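Local coordinates for flagellar biosynthetic protein FliP (Thermotoga maritima MSB8, PDB 5H72) that forms part of the core of the bacterial flagellar type III export gate, the fragment here being the periplasmic domain of FliP, at the interface of chains A and B. Coordinates in Å, arbitrary orientation; residue numbers count along the deposited sequence, not the author numbering. Chains: chain A/B, Flagellar biosynthetic protein FliP.

The interface of chains A and B. Residues chain A 76, 79-81; chain B 24-25, 28, 32.
B:Arg28 and A:Ala80 meet where the C-terminal end of helix 65-80 of chain A abuts helix 17-39 of chain B. The methyl CB of A:Ala80 packs against the arm of B:Arg28, 3.7 Å from its CB. From there the arginine crosses helix 65-80, at about a right angle to the side chain of A:Glu76. Its CG stands anti to the backbone N (chi1 171°), and bends at chi2 and chi3 bring the guanidinium round to A:Glu76. NH1 of B:Arg28 donates a hydrogen bond of 2.8 Å to the carboxylate oxygen OE1 of A:Glu76, which is also a salt bridge. The bond is fairly straight, 163° at the hydrogen. OE1 accepts it on its syn lone pair and lies almost in the guanidinium plane, so the carboxylate sits at the edge of that group. One face of the same guanidinium is covered near its rim by CG1 of A:Val79, 3.6 Å from NE of B:Arg28. An alanine in place of B:Arg28 would probably leave A:Glu76 without its charged mate and A:Val79 without the flat group it packs on.

The guanidinium of B:Arg24 lies beside the C-terminal end of helix 65-80 of chain A. CA of A:Phe81 sits over the centre of this guanidinium, 3.6 Å from CZ of B:Arg24. The A:Phe81 ring is turned nearly perpendicular to that plane, and its CZ reaches CG2 of B:Val25 at 3.9 Å. A water bridges the carbonyl oxygens of A:Ala80 and B:Arg24, at 2.9 Å from O of A:Ala80.

The patch joins a salt bridge, a bridging water and small apolar contacts, and recurs with the chains exchanged. It helps hold two copies of the periplasmic domain together in the crystal, and may reflect how FliP subunits associate in the export gate.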
loop_
_atom_site.group_PDB
_atom_site.type_symbol
_atom_site.label_atom_id
_atom_site.label_comp_id
_atom_site.label_asym_id
_atom_site.label_seq_id
_atom_site.Cartn_x
_atom_site.Cartn_y
_atom_site.Cartn_z
ATOM N N GLU A 76 11.105 4.996 -6.165
ATOM C CA GLU A 76 10.513 3.901 -6.944
ATOM C C GLU A 76 10.022 4.380 -8.303
ATOM O O GLU A 76 10.145 3.677 -9.290
ATOM C CB GLU A 76 9.351 3.248 -6.191
ATOM C CG GLU A 76 9.754 2.486 -4.931
ATOM C CD GLU A 76 10.739 1.376 -5.221
ATOM O OE1 GLU A 76 10.539 0.667 -6.227
ATOM O OE2 GLU A 76 11.711 1.219 -4.454
ATOM N N VAL A 79 13.004 4.872 -10.690
ATOM C CA VAL A 79 13.443 3.597 -11.237
ATOM C C VAL A 79 12.392 3.034 -12.193
ATOM O O VAL A 79 12.740 2.486 -13.237
ATOM C CB VAL A 79 13.749 2.566 -10.119
ATOM C CG1 VAL A 79 14.179 1.213 -10.715
ATOM C CG2 VAL A 79 14.820 3.111 -9.176
ATOM N N ALA A 80 11.113 3.191 -11.857
ATOM C CA ALA A 80 10.026 2.627 -12.673
ATOM C C ALA A 80 10.003 3.196 -14.097
ATOM O O ALA A 80 9.819 2.465 -15.069
ATOM C CB ALA A 80 8.678 2.863 -11.997
ATOM N N PHE A 81 10.204 4.504 -14.200
ATOM C CA PHE A 81 10.193 5.198 -15.478
ATOM C C PHE A 81 11.611 5.430 -15.983
ATOM O O PHE A 81 11.939 6.502 -16.493
ATOM C CB PHE A 81 9.430 6.512 -15.340
ATOM C CG PHE A 81 8.030 6.321 -14.849
ATOM C CD1 PHE A 81 7.202 5.397 -15.456
ATOM C CD2 PHE A 81 7.555 7.022 -13.754
ATOM C CE1 PHE A 81 5.917 5.192 -15.001
ATOM C CE2 PHE A 81 6.267 6.826 -13.291
ATOM C CZ PHE A 81 5.448 5.906 -13.916
ATOM N N ARG B 24 4.543 0.030 -16.206
ATOM C CA ARG B 24 5.868 0.227 -15.646
ATOM C C ARG B 24 5.818 0.297 -14.115
ATOM O O ARG B 24 6.750 -0.156 -13.440
ATOM C CB ARG B 24 6.518 1.485 -16.241
ATOM C CG ARG B 24 6.683 1.399 -17.763
ATOM C CD ARG B 24 7.485 2.546 -18.352
ATOM N NE ARG B 24 8.910 2.377 -18.094
ATOM C CZ ARG B 24 9.857 3.216 -18.505
ATOM N NH1 ARG B 24 9.532 4.296 -19.209
ATOM N NH2 ARG B 24 11.133 2.971 -18.209
ATOM N N VAL B 25 4.735 0.851 -13.568
ATOM C CA VAL B 25 4.539 0.852 -12.124
ATOM C C VAL B 25 4.412 -0.587 -11.626
ATOM O O VAL B 25 5.085 -0.990 -10.677
ATOM C CB VAL B 25 3.287 1.659 -11.705
ATOM C CG1 VAL B 25 2.916 1.353 -10.259
ATOM C CG2 VAL B 25 3.523 3.148 -11.890
ATOM N N ARG B 28 7.716 -2.438 -11.768
ATOM C CA ARG B 28 8.555 -2.044 -10.647
ATOM C C ARG B 28 8.147 -2.753 -9.354
ATOM O O ARG B 28 8.993 -3.240 -8.600
ATOM C CB ARG B 28 8.506 -0.533 -10.444
ATOM C CG ARG B 28 9.191 -0.064 -9.169
ATOM C CD ARG B 28 10.672 0.242 -9.388
ATOM N NE ARG B 28 11.488 -0.933 -9.685
ATOM C CZ ARG B 28 12.199 -1.612 -8.788
ATOM N NH1 ARG B 28 12.186 -1.256 -7.506
ATOM N NH2 ARG B 28 12.931 -2.656 -9.176
ATOM N N PHE B 32 10.456 -5.468 -7.101
ATOM C CA PHE B 32 10.929 -5.290 -5.743
ATOM C C PHE B 32 10.316 -6.364 -4.848
ATOM O O PHE B 32 10.917 -6.736 -3.841
ATOM C CB PHE B 32 10.711 -3.830 -5.241
ATOM C CG PHE B 32 9.334 -3.491 -4.700
ATOM C CD1 PHE B 32 8.801 -4.131 -3.589
ATOM C CD2 PHE B 32 8.627 -2.423 -5.243
ATOM C CE1 PHE B 32 7.567 -3.779 -3.078
ATOM C CE2 PHE B 32 7.373 -2.049 -4.737
ATOM C CZ PHE B 32 6.844 -2.736 -3.652
HETATM O O HOH W 1 9.253 -0.388 -14.665
#